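Local structure of shikimate kinase (2PT5) at residues 3-8 against 18-23; 85-90 against 94-99. The protein probably catalyses the ATP-dependent phosphorylation of the 3-hydroxyl group of shikimate, the fifth of the seven steps to chorismate. All coordinates share one frame; numbering follows the deposited sequence.

Contacts 1 and 2 lie on the two faces of one parallel sheet, with their centres about 12 Å apart. Strands 2-6 and 95-100 are neighbours in that sheet. Two probable hydrogen bonds join them directly, Y4 N to T95 O (2.7 Å) and Y4 O to V97 N (2.6 Å). The ring of Y4 also packs against contact 2, with its CE1 3.3 Å from M90 O. Contact 1 is the closer to the nucleotide site. The side chain of L5 comes within about 4 Å of that of K13, a predicted ATP-binding residue. In contact 2 the side chain of M90 stays about 9 Å from that of K13.

Contact 1: residues 3-8 against 18-23; sequences IYLIGF and SLLSRS
On the helix that sets L20 against I3 and L5, the carbonyl O of S18 is gripped by two donors from the same face of its plane: R22 N (3.0 Å) and S21 OG (3.1 Å). The arrangement is the strand-loop-helix unit of P-loop kinases. Strand 2-6 leads into the phosphate-binding loop, and helix 13-24 returns across one face of the sheet. G7 is the first glycine of the P-loop (Walker A) pattern, and its O is hydrogen-bonded to K13 NZ.

R22 folds back along the outer side of the helix. It holds S18 OG side-on, with NE and NH2 both on the one oxygen, which sits slightly out of the guanidinium plane. S23 OG bonds L20 O at 2.8 Å, so the turn that carries L20 is tied by side chains as well as by backbone.

The meeting with the strand is apolar and buried. I3 and L5 turn to the helix, while Y4 and I6 serve the other face, against helix 84-91. V97 touches both I3 and L5, and L161 of helix 150-162 touches I3. L20 has CG anti to its backbone N (chi1 -172°), which extends its branches to the strand. Its CD2 meets I3 CG2 tip to tip at 4.1 Å, and the same methyl lies 4.4 Å from L5 CD2.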
loop_
_atom_site.group_PDB
_atom_site.type_symbol
_atom_site.label_atom_id
_atom_site.label_comp_id
_atom_site.label_asym_id
_atom_site.label_seq_id
_atom_site.Cartn_x
_atom_site.Cartn_y
_atom_site.Cartn_z
ATOM N N ILE A 3 9.584 7.053 1.130
ATOM C CA ILE A 3 9.286 5.755 1.721
ATOM C C ILE A 3 7.938 5.246 1.228
ATOM O O ILE A 3 6.903 5.888 1.427
ATOM C CB ILE A 3 9.254 5.851 3.251
ATOM C CG1 ILE A 3 10.623 6.306 3.769
ATOM C CG2 ILE A 3 8.866 4.506 3.849
ATOM C CD1 ILE A 3 10.594 6.726 5.231
ATOM N N TYR A 4 7.942 4.083 0.593
ATOM C CA TYR A 4 6.696 3.529 0.082
ATOM C C TYR A 4 6.197 2.363 0.912
ATOM O O TYR A 4 6.958 1.450 1.229
ATOM C CB TYR A 4 6.873 3.079 -1.369
ATOM C CG TYR A 4 7.347 4.178 -2.292
ATOM C CD1 TYR A 4 8.707 4.389 -2.516
ATOM C CD2 TYR A 4 6.432 5.011 -2.939
ATOM C CE1 TYR A 4 9.147 5.411 -3.370
ATOM C CE2 TYR A 4 6.860 6.037 -3.791
ATOM C CZ TYR A 4 8.221 6.230 -4.005
ATOM O OH TYR A 4 8.652 7.237 -4.854
ATOM N N LEU A 5 4.914 2.393 1.260
ATOM C CA LEU A 5 4.327 1.310 2.041
ATOM C C LEU A 5 3.453 0.475 1.115
ATOM O O LEU A 5 2.602 1.008 0.418
ATOM C CB LEU A 5 3.486 1.863 3.193
ATOM C CG LEU A 5 4.186 2.791 4.193
ATOM C CD1 LEU A 5 3.222 3.100 5.328
ATOM C CD2 LEU A 5 5.461 2.148 4.726
ATOM N N ILE A 6 3.670 -0.836 1.106
ATOM C CA ILE A 6 2.892 -1.713 0.246
ATOM C C ILE A 6 2.350 -2.889 1.040
ATOM O O ILE A 6 2.876 -3.231 2.100
ATOM C CB ILE A 6 3.752 -2.229 -0.941
ATOM C CG1 ILE A 6 4.796 -3.236 -0.452
ATOM C CG2 ILE A 6 4.467 -1.063 -1.600
ATOM C CD1 ILE A 6 5.755 -3.716 -1.546
ATOM N N GLY A 7 1.289 -3.500 0.526
ATOM C CA GLY A 7 0.688 -4.634 1.200
ATOM C C GLY A 7 -0.812 -4.619 0.986
ATOM O O GLY A 7 -1.335 -3.757 0.266
ATOM N N PHE A 8 -1.516 -5.553 1.617
ATOM C CA PHE A 8 -2.961 -5.613 1.457
ATOM C C PHE A 8 -3.661 -4.447 2.161
ATOM O O PHE A 8 -3.128 -3.838 3.097
ATOM C CB PHE A 8 -3.509 -6.964 1.955
ATOM C CG PHE A 8 -2.951 -8.151 1.212
ATOM C CD1 PHE A 8 -1.887 -8.888 1.738
ATOM C CD2 PHE A 8 -3.452 -8.502 -0.039
ATOM C CE1 PHE A 8 -1.326 -9.961 1.028
ATOM C CE2 PHE A 8 -2.901 -9.571 -0.757
ATOM C CZ PHE A 8 -1.833 -10.302 -0.218
ATOM N N SER A 18 0.937 7.445 8.509
ATOM C CA SER A 18 0.768 8.713 9.213
ATOM C C SER A 18 1.706 8.798 10.419
ATOM O O SER A 18 2.405 9.798 10.597
ATOM C CB SER A 18 -0.682 8.873 9.688
ATOM O OG SER A 18 -0.829 10.042 10.486
ATOM N N LEU A 19 1.709 7.752 11.243
ATOM C CA LEU A 19 2.568 7.699 12.424
ATOM C C LEU A 19 4.029 7.836 11.994
ATOM O O LEU A 19 4.816 8.570 12.596
ATOM C CB LEU A 19 2.372 6.366 13.167
ATOM C CG LEU A 19 1.076 6.112 13.955
ATOM C CD1 LEU A 19 1.031 4.666 14.414
ATOM C CD2 LEU A 19 1.005 7.036 15.167
ATOM N N LEU A 20 4.387 7.118 10.942
ATOM C CA LEU A 20 5.742 7.163 10.433
ATOM C C LEU A 20 6.116 8.575 9.980
ATOM O O LEU A 20 7.160 9.104 10.375
ATOM C CB LEU A 20 5.889 6.188 9.259
ATOM C CG LEU A 20 7.292 5.960 8.701
ATOM C CD1 LEU A 20 8.217 5.446 9.796
ATOM C CD2 LEU A 20 7.214 4.948 7.565
ATOM N N SER A 21 5.265 9.190 9.162
ATOM C CA SER A 21 5.564 10.525 8.648
ATOM C C SER A 21 5.696 11.534 9.779
ATOM O O SER A 21 6.445 12.512 9.681
ATOM C CB SER A 21 4.481 10.985 7.671
ATOM O OG SER A 21 3.415 11.628 8.343
ATOM N N ARG A 22 4.965 11.292 10.857
ATOM C CA ARG A 22 5.008 12.184 12.001
ATOM C C ARG A 22 6.303 12.062 12.796
ATOM O O ARG A 22 6.798 13.054 13.324
ATOM C CB ARG A 22 3.795 11.935 12.899
ATOM C CG ARG A 22 2.561 12.653 12.381
ATOM C CD ARG A 22 1.404 12.553 13.349
ATOM N NE ARG A 22 0.525 11.429 13.053
ATOM C CZ ARG A 22 -0.395 10.971 13.894
ATOM N NH1 ARG A 22 -0.539 11.542 15.088
ATOM N NH2 ARG A 22 -1.182 9.961 13.531
ATOM N N SER A 23 6.854 10.852 12.875
ATOM C CA SER A 23 8.099 10.634 13.602
ATOM C C SER A 23 9.320 11.049 12.782
ATOM O O SER A 23 10.406 11.207 13.328
ATOM C CB SER A 23 8.247 9.164 13.970
ATOM O OG SER A 23 8.455 8.399 12.801
#

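Contact 2: residues 85-90 against 94-99; sequences EALNFM and GTTVFI
Helix 84-91 and strand 95-100 follow each other through a short turn, and their backbones come closest where M90 faces G94, with CA atoms 6.1 Å apart. G94 N donates to M90 O at 2.9 Å. The N-H...O angle is 145°, and the donor lies almost on the line of the C=O bond. This bond spans four residues, as a helical bond does. M90 N makes a bond of the same span, to A86 O, one turn earlier. The G94 bond ties the last part of the helix to the chain that leads into the strand. From there the chain moves off into the sheet, and only side chains bridge the widening gap.

T96 points at the helix and is the strand's side-chain partner in the contact. The working atom is its methyl. CG2 lies anti to the carbonyl carbon and beside the backbone N, and is pressed on M90 CB at 3.5 Å, tighter than usual for two carbons. The same methyl also meets L87 CD1 at 4.0 Å. L87 and T96 cross at about a right angle. The chi1 of L87, -172°, swings CG away from the backbone N, and the end of the side chain comes nearer the strand than its first bond does. M90 is a selenomethionine. It touches T96 near its root, while its bent outer end leads away from the strand.

The contact joins the helical layer on one face of the parallel sheet to strand 95-100, as in the alpha/beta fold of P-loop kinases. L87 also rests on I6, and M90 on Y4, both of strand 2-6. L63 of helix 52-66 touches M90 too. One edge of strand 95-100 lies along strand 2-6; on the other, T96 is joined to I142 of strand 142-145 by a backbone hydrogen bond. V97 turns to the opposite face of the sheet.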
loop_
_atom_site.group_PDB
_atom_site.type_symbol
_atom_site.label_atom_id
_atom_site.label_comp_id
_atom_site.label_asym_id
_atom_site.label_seq_id
_atom_site.Cartn_x
_atom_site.Cartn_y
_atom_site.Cartn_z
ATOM N N GLU A 85 5.816 -3.001 -12.235
ATOM C CA GLU A 85 6.363 -1.819 -12.879
ATOM C C GLU A 85 6.390 -0.704 -11.832
ATOM O O GLU A 85 7.428 -0.087 -11.581
ATOM C CB GLU A 85 5.497 -1.400 -14.065
ATOM C CG GLU A 85 6.183 -0.428 -15.011
ATOM C CD GLU A 85 5.362 -0.153 -16.258
ATOM O OE1 GLU A 85 4.480 0.734 -16.217
ATOM O OE2 GLU A 85 5.592 -0.835 -17.279
ATOM N N ALA A 86 5.236 -0.454 -11.220
ATOM C CA ALA A 86 5.119 0.575 -10.198
ATOM C C ALA A 86 6.078 0.288 -9.050
ATOM O O ALA A 86 6.634 1.211 -8.453
ATOM C CB ALA A 86 3.684 0.642 -9.681
ATOM N N LEU A 87 6.279 -0.988 -8.742
ATOM C CA LEU A 87 7.177 -1.353 -7.655
ATOM C C LEU A 87 8.622 -1.025 -8.024
ATOM O O LEU A 87 9.380 -0.520 -7.193
ATOM C CB LEU A 87 7.026 -2.841 -7.311
ATOM C CG LEU A 87 7.753 -3.387 -6.072
ATOM C CD1 LEU A 87 7.423 -2.560 -4.826
ATOM C CD2 LEU A 87 7.342 -4.832 -5.863
ATOM N N ASN A 88 9.006 -1.305 -9.269
ATOM C CA ASN A 88 10.367 -1.008 -9.704
ATOM C C ASN A 88 10.574 0.498 -9.758
ATOM O O ASN A 88 11.665 0.992 -9.475
ATOM C CB ASN A 88 10.654 -1.643 -11.062
ATOM C CG ASN A 88 10.974 -3.115 -10.945
ATOM O OD1 ASN A 88 11.831 -3.510 -10.150
ATOM N ND2 ASN A 88 10.293 -3.939 -11.733
ATOM N N PHE A 89 9.522 1.230 -10.112
ATOM C CA PHE A 89 9.606 2.685 -10.135
ATOM C C PHE A 89 9.886 3.138 -8.697
ATOM O O PHE A 89 10.777 3.947 -8.449
ATOM C CB PHE A 89 8.286 3.297 -10.609
ATOM C CG PHE A 89 8.229 4.799 -10.475
ATOM C CD1 PHE A 89 8.664 5.625 -11.508
ATOM C CD2 PHE A 89 7.751 5.388 -9.308
ATOM C CE1 PHE A 89 8.621 7.014 -11.383
ATOM C CE2 PHE A 89 7.705 6.780 -9.171
ATOM C CZ PHE A 89 8.141 7.593 -10.212
HETATM N N MSE A 90 9.129 2.598 -7.745
HETATM C CA MSE A 90 9.293 2.968 -6.343
HETATM C C MSE A 90 10.715 2.779 -5.824
HETATM O O MSE A 90 11.238 3.643 -5.126
HETATM C CB MSE A 90 8.312 2.183 -5.472
HETATM C CG MSE A 90 6.878 2.711 -5.536
HETATM SE SE MSE A 90 5.679 1.627 -4.480
HETATM C CE MSE A 90 4.481 0.997 -5.884
ATOM N N GLY A 94 13.067 5.432 -3.813
ATOM C CA GLY A 94 13.292 5.301 -2.388
ATOM C C GLY A 94 13.230 3.894 -1.820
ATOM O O GLY A 94 13.547 2.912 -2.496
ATOM N N THR A 95 12.819 3.806 -0.558
ATOM C CA THR A 95 12.717 2.533 0.141
ATOM C C THR A 95 11.275 2.041 0.156
ATOM O O THR A 95 10.353 2.781 0.525
ATOM C CB THR A 95 13.218 2.667 1.594
ATOM O OG1 THR A 95 14.561 3.159 1.582
ATOM C CG2 THR A 95 13.183 1.318 2.312
ATOM N N THR A 96 11.088 0.791 -0.257
ATOM C CA THR A 96 9.773 0.177 -0.295
ATOM C C THR A 96 9.666 -0.694 0.943
ATOM O O THR A 96 10.601 -1.415 1.288
ATOM C CB THR A 96 9.574 -0.660 -1.585
ATOM O OG1 THR A 96 10.678 -1.555 -1.770
ATOM C CG2 THR A 96 9.469 0.259 -2.793
ATOM N N VAL A 97 8.533 -0.590 1.629
ATOM C CA VAL A 97 8.302 -1.332 2.864
ATOM C C VAL A 97 7.034 -2.166 2.792
ATOM O O VAL A 97 5.934 -1.633 2.613
ATOM C CB VAL A 97 8.169 -0.379 4.080
ATOM C CG1 VAL A 97 8.078 -1.183 5.359
ATOM C CG2 VAL A 97 9.353 0.580 4.131
ATOM N N PHE A 98 7.193 -3.472 2.960
ATOM C CA PHE A 98 6.059 -4.381 2.915
ATOM C C PHE A 98 5.590 -4.697 4.324
ATOM O O PHE A 98 6.320 -5.281 5.122
ATOM C CB PHE A 98 6.446 -5.672 2.161
ATOM C CG PHE A 98 5.403 -6.775 2.225
ATOM C CD1 PHE A 98 4.040 -6.484 2.271
ATOM C CD2 PHE A 98 5.798 -8.116 2.200
ATOM C CE1 PHE A 98 3.087 -7.505 2.292
ATOM C CE2 PHE A 98 4.851 -9.151 2.220
ATOM C CZ PHE A 98 3.495 -8.846 2.265
ATOM N N ILE A 99 4.373 -4.271 4.634
ATOM C CA ILE A 99 3.783 -4.540 5.937
ATOM C C ILE A 99 2.999 -5.827 5.716
ATOM O O ILE A 99 1.887 -5.828 5.178
ATOM C CB ILE A 99 2.861 -3.396 6.362
ATOM C CG1 ILE A 99 3.681 -2.106 6.463
ATOM C CG2 ILE A 99 2.204 -3.730 7.684
ATOM C CD1 ILE A 99 2.844 -0.842 6.670
#